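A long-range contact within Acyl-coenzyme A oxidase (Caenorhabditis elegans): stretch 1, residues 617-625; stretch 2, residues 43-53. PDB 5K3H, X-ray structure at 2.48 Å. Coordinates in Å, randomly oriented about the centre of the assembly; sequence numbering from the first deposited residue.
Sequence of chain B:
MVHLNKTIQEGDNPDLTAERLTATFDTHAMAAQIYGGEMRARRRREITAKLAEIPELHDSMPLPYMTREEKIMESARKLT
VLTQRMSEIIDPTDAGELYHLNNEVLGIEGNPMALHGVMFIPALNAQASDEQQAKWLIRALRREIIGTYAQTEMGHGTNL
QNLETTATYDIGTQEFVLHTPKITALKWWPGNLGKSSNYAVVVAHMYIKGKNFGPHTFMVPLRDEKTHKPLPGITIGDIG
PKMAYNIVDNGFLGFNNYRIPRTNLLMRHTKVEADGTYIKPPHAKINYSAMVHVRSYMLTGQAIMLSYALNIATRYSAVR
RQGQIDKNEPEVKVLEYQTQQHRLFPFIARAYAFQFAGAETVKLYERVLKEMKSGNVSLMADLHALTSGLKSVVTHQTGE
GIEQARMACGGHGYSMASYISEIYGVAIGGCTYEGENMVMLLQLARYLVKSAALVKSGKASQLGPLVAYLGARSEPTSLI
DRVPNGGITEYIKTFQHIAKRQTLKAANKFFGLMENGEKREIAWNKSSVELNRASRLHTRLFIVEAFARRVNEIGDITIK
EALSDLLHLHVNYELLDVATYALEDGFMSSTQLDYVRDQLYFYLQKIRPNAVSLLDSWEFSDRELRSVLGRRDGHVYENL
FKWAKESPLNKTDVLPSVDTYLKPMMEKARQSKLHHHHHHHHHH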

ATOM      1  N   SER B 617      19.527  -0.669  16.800  1.00 16.50           N
ATOM      2  CA  SER B 617      19.238  -0.618  18.227  1.00 16.78           C
ATOM      3  C   SER B 617      17.936  -1.312  18.587  1.00 17.22           C
ATOM      4  O   SER B 617      17.710  -1.590  19.768  1.00 17.08           O
ATOM      5  CB  SER B 617      19.227   0.827  18.717  1.00 16.88           C
ATOM      6  OG  SER B 617      20.521   1.415  18.587  1.00 16.76           O
ATOM      7  N   TRP B 618      17.047  -1.554  17.619  1.00 15.77           N
ATOM      8  CA  TRP B 618      15.856  -2.341  17.917  1.00 15.87           C
ATOM      9  C   TRP B 618      16.167  -3.829  18.064  1.00 16.09           C
ATOM     10  O   TRP B 618      15.306  -4.583  18.536  1.00 15.70           O
ATOM     11  CB  TRP B 618      14.820  -2.116  16.832  1.00 15.87           C
ATOM     12  CG  TRP B 618      14.304  -0.754  16.876  1.00 16.05           C
ATOM     13  CD1 TRP B 618      14.973   0.378  16.536  1.00 16.64           C
ATOM     14  CD2 TRP B 618      13.001  -0.352  17.276  1.00 16.37           C
ATOM     15  NE1 TRP B 618      14.167   1.475  16.710  1.00 16.64           N
ATOM     16  CE2 TRP B 618      12.945   1.048  17.163  1.00 16.47           C
ATOM     17  CE3 TRP B 618      11.869  -1.038  17.710  1.00 16.53           C
ATOM     18  CZ2 TRP B 618      11.799   1.776  17.463  1.00 16.31           C
ATOM     19  CZ3 TRP B 618      10.723  -0.306  18.014  1.00 16.22           C
ATOM     20  CH2 TRP B 618      10.703   1.086  17.884  1.00 16.15           C
ATOM     21  N   GLU B 619      17.348  -4.247  17.611  1.00 17.13           N
ATOM     22  CA  GLU B 619      17.914  -5.571  17.818  1.00 17.63           C
ATOM     23  C   GLU B 619      16.941  -6.679  17.411  1.00 17.21           C
ATOM     24  O   GLU B 619      16.473  -7.472  18.229  1.00 17.75           O
ATOM     25  CB  GLU B 619      18.394  -5.689  19.263  1.00 18.55           C
ATOM     26  CG  GLU B 619      19.548  -4.737  19.505  1.00 19.47           C
ATOM     27  CD  GLU B 619      20.173  -4.923  20.835  1.00 20.36           C
ATOM     28  OE1 GLU B 619      19.437  -5.246  21.798  1.00 21.02           O
ATOM     29  OE2 GLU B 619      21.401  -4.766  20.920  1.00 22.20           O
ATOM     30  N   PHE B 620      16.666  -6.711  16.099  1.00 17.32           N
ATOM     31  CA  PHE B 620      15.906  -7.790  15.468  1.00 16.82           C
ATOM     32  C   PHE B 620      16.868  -8.789  14.838  1.00 16.99           C
ATOM     33  O   PHE B 620      17.646  -8.431  13.941  1.00 16.86           O
ATOM     34  CB  PHE B 620      14.967  -7.255  14.397  1.00 16.35           C
ATOM     35  CG  PHE B 620      14.017  -6.222  14.887  1.00 16.16           C
ATOM     36  CD1 PHE B 620      13.240  -6.448  16.027  1.00 16.10           C
ATOM     37  CD2 PHE B 620      13.864  -5.033  14.208  1.00 16.01           C
ATOM     38  CE1 PHE B 620      12.356  -5.502  16.478  1.00 15.89           C
ATOM     39  CE2 PHE B 620      12.980  -4.081  14.667  1.00 15.96           C
ATOM     40  CZ  PHE B 620      12.233  -4.325  15.805  1.00 16.02           C
ATOM     41  N   SER B 621      16.794 -10.044  15.280  1.00 17.22           N
ATOM     42  CA  SER B 621      17.558 -11.098  14.635  1.00 17.58           C
ATOM     43  C   SER B 621      16.971 -11.404  13.256  1.00 17.66           C
ATOM     44  O   SER B 621      15.831 -11.045  12.945  1.00 18.53           O
ATOM     45  CB  SER B 621      17.549 -12.353  15.504  1.00 17.54           C
ATOM     46  OG  SER B 621      16.259 -12.939  15.523  1.00 17.62           O
ATOM     47  N   ASP B 622      17.777 -12.065  12.416  1.00 17.65           N
ATOM     48  CA  ASP B 622      17.293 -12.519  11.114  1.00 17.81           C
ATOM     49  C   ASP B 622      16.125 -13.472  11.269  1.00 18.48           C
ATOM     50  O   ASP B 622      15.169 -13.430  10.480  1.00 17.93           O
ATOM     51  CB  ASP B 622      18.419 -13.198  10.330  1.00 17.69           C
ATOM     52  CG  ASP B 622      19.322 -12.218   9.663  1.00 18.15           C
ATOM     53  OD1 ASP B 622      18.895 -11.044   9.595  1.00 19.17           O
ATOM     54  OD2 ASP B 622      20.443 -12.594   9.229  1.00 18.61           O
ATOM     55  N   ARG B 623      16.171 -14.339  12.287  1.00 17.64           N
ATOM     56  CA  ARG B 623      15.052 -15.249  12.493  1.00 19.33           C
ATOM     57  C   ARG B 623      13.761 -14.478  12.753  1.00 18.54           C
ATOM     58  O   ARG B 623      12.678 -14.936  12.374  1.00 18.78           O
ATOM     59  CB  ARG B 623      15.356 -16.220  13.642  1.00 21.88           C
ATOM     60  CG  ARG B 623      16.370 -17.363  13.282  1.00 24.71           C
ATOM     61  CD  ARG B 623      16.387 -18.493  14.324  1.00 26.80           C
ATOM     62  NE  ARG B 623      16.128 -17.917  15.645  1.00 32.30           N
ATOM     63  CZ  ARG B 623      17.060 -17.365  16.428  1.00 35.31           C
ATOM     64  NH1 ARG B 623      18.332 -17.328  16.037  1.00 37.64           N
ATOM     65  NH2 ARG B 623      16.715 -16.854  17.604  1.00 33.60           N
ATOM     66  N   GLU B 624      13.844 -13.302  13.374  1.00 19.23           N
ATOM     67  CA  GLU B 624      12.636 -12.500  13.566  1.00 19.10           C
ATOM     68  C   GLU B 624      12.284 -11.694  12.322  1.00 18.68           C
ATOM     69  O   GLU B 624      11.111 -11.639  11.924  1.00 17.97           O
ATOM     70  CB  GLU B 624      12.801 -11.563  14.763  1.00 18.85           C
ATOM     71  CG  GLU B 624      11.602 -10.677  15.016  1.00 19.06           C
ATOM     72  CD  GLU B 624      11.782  -9.748  16.212  1.00 18.95           C
ATOM     73  OE1 GLU B 624      12.804  -9.833  16.909  1.00 19.09           O
ATOM     74  OE2 GLU B 624      10.896  -8.914  16.451  1.00 19.61           O
ATOM     75  N   LEU B 625      13.284 -11.035  11.723  1.00 18.45           N
ATOM     76  CA  LEU B 625      13.037 -10.055  10.667  1.00 18.11           C
ATOM     77  C   LEU B 625      12.522 -10.712   9.393  1.00 17.66           C
ATOM     78  O   LEU B 625      11.689 -10.132   8.688  1.00 17.78           O
ATOM     79  CB  LEU B 625      14.316  -9.262  10.381  1.00 18.27           C
ATOM     80  CG  LEU B 625      14.146  -8.006   9.534  1.00 18.14           C
ATOM     81  CD1 LEU B 625      13.195  -7.106  10.273  1.00 18.29           C
ATOM     82  CD2 LEU B 625      15.464  -7.285   9.314  1.00 18.10           C
TER
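Stretch 2 43-53: RRREITAKLAE

Stretch 2 is already helical at R43 and remains so into its last turn, with regular i to i+4 hydrogen bonds such as T48 N to R44 O at 3.0 Å. It lies along a bend in stretch 1, where the chain leaves one helix at E619 and starts another at D622. The two run in the same general sense: E619 lies nearest R45, with 7.7 Å between their CA atoms, S621 lies nearest T48, CA to CA 7.3 Å, and R623 reaches the last turn of the helix.

Along stretch 1, S617 stays out of reach. W618 points its CA-to-CB bond away and offers mainly its carbonyl; W618 O is 3.4 Å from R44 NH1, but the angle is too poor for a hydrogen bond.

E619 is the centre of the contact. It is the first residue past its helix to leave helical phi/psi, and its phi of 52° is positive. Its carbonyl receives both terminal nitrogens of R44, with R44 NH1 and R44 NH2 each 3.1 Å from E619 O, so the guanidinium meets this backbone oxygen with its edge. The CA-to-CB bond of E619 points toward the helix, and the side chain, m at chi1 and t at chi2, forms a salt bridge from E619 OE1 to R45 NH1 at 3.0 Å. The CA-to-CB bond of R45 points sideways, yet the end of its long chain comes nearer to reach the carboxylate. One water links E619 OE1 to R44 NH1, and a second donates to both E619 O and T48 OG1.

F620 turns its CA-to-CB bond away, although its ring returns far enough for F620 CD1 to lie 3.7 Å from R44 NH2.

S621 does two jobs. Its OG caps the next helix, accepting from E624 N at 3.3 Å, while S621 CB packs on T48 CG2 at 3.7 Å.

R623 reaches across to the helix. Its NH2 donates to T48 O at 2.9 Å, near the guanidinium plane; that carbonyl also accepts from A52 N at 3.1 Å. One guanidinium face lies over the L51–A52 backbone, with R623 NH2 3.4 Å from L51 CB and R623 NH1 3.8 Å from A52 CB.

E624, with chi1 and chi2 both t, closes the set with a long salt bridge, E624 OE1 to R44 NH2 at 3.6 Å. The rule to read here is arginine reach: side chains from both stretches find backbone carbonyls across the contact.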

ATOM      1  N   ARG B  43      17.176  -9.060  28.112  1.00 26.64           N
ATOM      2  CA  ARG B  43      16.422 -10.304  28.098  1.00 25.55           C
ATOM      3  C   ARG B  43      16.031 -10.689  26.675  1.00 25.24           C
ATOM      4  O   ARG B  43      15.972 -11.879  26.341  1.00 26.69           O
ATOM      5  CB  ARG B  43      15.198 -10.202  29.015  1.00 25.59           C
ATOM      6  CG  ARG B  43      15.526 -10.319  30.521  1.00 25.75           C
ATOM      7  CD  ARG B  43      16.011 -11.725  30.839  1.00 24.94           C
ATOM      8  NE  ARG B  43      15.033 -12.752  30.483  1.00 25.17           N
ATOM      9  CZ  ARG B  43      15.346 -13.894  29.871  1.00 25.21           C
ATOM     10  NH1 ARG B  43      16.603 -14.134  29.544  1.00 24.74           N
ATOM     11  NH2 ARG B  43      14.409 -14.794  29.579  1.00 25.90           N
ATOM     12  N   ARG B  44      15.743  -9.699  25.825  1.00 22.90           N
ATOM     13  CA  ARG B  44      15.493  -9.982  24.409  1.00 22.46           C
ATOM     14  C   ARG B  44      16.687 -10.675  23.763  1.00 21.70           C
ATOM     15  O   ARG B  44      16.529 -11.644  23.007  1.00 20.70           O
ATOM     16  CB  ARG B  44      15.152  -8.692  23.650  1.00 22.04           C
ATOM     17  CG  ARG B  44      13.798  -8.065  24.010  1.00 21.69           C
ATOM     18  CD  ARG B  44      13.497  -6.852  23.151  1.00 22.00           C
ATOM     19  NE  ARG B  44      13.176  -7.181  21.767  1.00 21.39           N
ATOM     20  CZ  ARG B  44      14.070  -7.217  20.776  1.00 21.76           C
ATOM     21  NH1 ARG B  44      15.347  -6.959  21.017  1.00 22.26           N
ATOM     22  NH2 ARG B  44      13.700  -7.506  19.539  1.00 21.47           N
ATOM     23  N   ARG B  45      17.894 -10.169  24.024  1.00 23.03           N
ATOM     24  CA  ARG B  45      19.083 -10.773  23.433  1.00 24.23           C
ATOM     25  C   ARG B  45      19.312 -12.176  23.969  1.00 24.72           C
ATOM     26  O   ARG B  45      19.733 -13.062  23.215  1.00 25.98           O
ATOM     27  CB  ARG B  45      20.304  -9.886  23.676  1.00 24.00           C
ATOM     28  CG  ARG B  45      20.106  -8.504  23.058  1.00 24.68           C
ATOM     29  CD  ARG B  45      21.378  -7.708  22.925  1.00 25.36           C
ATOM     30  NE  ARG B  45      21.965  -7.357  24.218  1.00 25.65           N
ATOM     31  CZ  ARG B  45      21.584  -6.318  24.951  1.00 24.36           C
ATOM     32  NH1 ARG B  45      20.597  -5.529  24.535  1.00 24.40           N
ATOM     33  NH2 ARG B  45      22.180  -6.078  26.103  1.00 23.79           N
ATOM     34  N   GLU B  46      19.027 -12.402  25.267  1.00 26.81           N
ATOM     35  CA  GLU B  46      19.183 -13.733  25.849  1.00 27.05           C
ATOM     36  C   GLU B  46      18.166 -14.707  25.284  1.00 26.17           C
ATOM     37  O   GLU B  46      18.506 -15.858  24.990  1.00 26.05           O
ATOM     38  CB  GLU B  46      19.057 -13.670  27.373  1.00 27.34           C
ATOM     39  CG  GLU B  46      20.155 -12.889  28.051  1.00 28.03           C
ATOM     40  CD  GLU B  46      19.994 -12.817  29.565  1.00 28.39           C
ATOM     41  OE1 GLU B  46      18.993 -13.335  30.085  1.00 29.36           O
ATOM     42  OE2 GLU B  46      20.853 -12.219  30.243  1.00 28.53           O
ATOM     43  N   ILE B  47      16.914 -14.265  25.149  1.00 25.07           N
ATOM     44  CA  ILE B  47      15.868 -15.086  24.541  1.00 25.59           C
ATOM     45  C   ILE B  47      16.247 -15.480  23.119  1.00 25.58           C
ATOM     46  O   ILE B  47      16.075 -16.636  22.707  1.00 26.83           O
ATOM     47  CB  ILE B  47      14.520 -14.346  24.568  1.00 25.97           C
ATOM     48  CG1 ILE B  47      13.977 -14.222  25.986  1.00 26.70           C
ATOM     49  CG2 ILE B  47      13.526 -15.007  23.637  1.00 26.27           C
ATOM     50  CD1 ILE B  47      12.888 -13.169  26.098  1.00 27.25           C
ATOM     51  N   THR B  48      16.732 -14.511  22.337  1.00 24.75           N
ATOM     52  CA  THR B  48      17.149 -14.779  20.964  1.00 24.41           C
ATOM     53  C   THR B  48      18.267 -15.807  20.925  1.00 25.45           C
ATOM     54  O   THR B  48      18.227 -16.747  20.125  1.00 25.95           O
ATOM     55  CB  THR B  48      17.568 -13.461  20.302  1.00 23.60           C
ATOM     56  OG1 THR B  48      16.421 -12.626  20.187  1.00 22.98           O
ATOM     57  CG2 THR B  48      18.193 -13.656  18.925  1.00 23.05           C
ATOM     58  N   ALA B  49      19.284 -15.634  21.781  1.00 26.35           N
ATOM     59  CA  ALA B  49      20.402 -16.568  21.821  1.00 26.97           C
ATOM     60  C   ALA B  49      19.940 -17.962  22.231  1.00 27.98           C
ATOM     61  O   ALA B  49      20.361 -18.967  21.647  1.00 27.88           O
ATOM     62  CB  ALA B  49      21.470 -16.051  22.781  1.00 26.92           C
ATOM     63  N   LYS B  50      19.029 -18.044  23.196  1.00 28.96           N
ATOM     64  CA  LYS B  50      18.516 -19.347  23.586  1.00 30.92           C
ATOM     65  C   LYS B  50      17.785 -20.012  22.421  1.00 31.30           C
ATOM     66  O   LYS B  50      17.986 -21.201  22.144  1.00 31.40           O
ATOM     67  CB  LYS B  50      17.605 -19.194  24.808  1.00 32.60           C
ATOM     68  CG  LYS B  50      17.000 -20.502  25.331  1.00 34.82           C
ATOM     69  CD  LYS B  50      18.088 -21.484  25.779  1.00 35.23           C
ATOM     70  CE  LYS B  50      17.483 -22.673  26.508  1.00 36.09           C
ATOM     71  NZ  LYS B  50      18.548 -23.559  27.097  1.00 37.20           N
ATOM     72  N   LEU B  51      16.951 -19.257  21.701  1.00 29.23           N
ATOM     73  CA  LEU B  51      16.235 -19.852  20.577  1.00 29.11           C
ATOM     74  C   LEU B  51      17.188 -20.358  19.489  1.00 30.91           C
ATOM     75  O   LEU B  51      16.862 -21.309  18.762  1.00 31.54           O
ATOM     76  CB  LEU B  51      15.255 -18.836  20.002  1.00 28.31           C
ATOM     77  CG  LEU B  51      14.042 -18.493  20.859  1.00 27.40           C
ATOM     78  CD1 LEU B  51      13.409 -17.191  20.369  1.00 27.32           C
ATOM     79  CD2 LEU B  51      13.032 -19.626  20.868  1.00 26.99           C
ATOM     80  N   ALA B  52      18.372 -19.759  19.371  1.00 29.62           N
ATOM     81  CA  ALA B  52      19.329 -20.249  18.385  1.00 30.90           C
ATOM     82  C   ALA B  52      19.736 -21.690  18.662  1.00 33.76           C
ATOM     83  O   ALA B  52      20.183 -22.383  17.738  1.00 33.78           O
ATOM     84  CB  ALA B  52      20.567 -19.347  18.331  1.00 29.54           C
ATOM     85  N   GLU B  53      19.604 -22.149  19.911  1.00 33.00           N
ATOM     86  CA  GLU B  53      19.921 -23.516  20.299  1.00 34.26           C
ATOM     87  C   GLU B  53      18.731 -24.454  20.186  1.00 31.94           C
ATOM     88  O   GLU B  53      18.871 -25.631  20.517  1.00 31.75           O
ATOM     89  CB  GLU B  53      20.404 -23.579  21.748  1.00 38.89           C
ATOM     90  CG  GLU B  53      21.576 -22.710  22.126  1.00 43.66           C
ATOM     91  CD  GLU B  53      21.894 -22.802  23.626  1.00 49.10           C
ATOM     92  OE1 GLU B  53      21.072 -23.360  24.389  1.00 51.83           O
ATOM     93  OE2 GLU B  53      22.946 -22.273  24.047  1.00 56.06           O
TER
HETATM   94  O   HOH W   1      17.292  -5.715  22.914  1.00 20.51           O
HETATM   95  O   HOH W   2      17.366  -9.837  19.874  1.00 18.23           O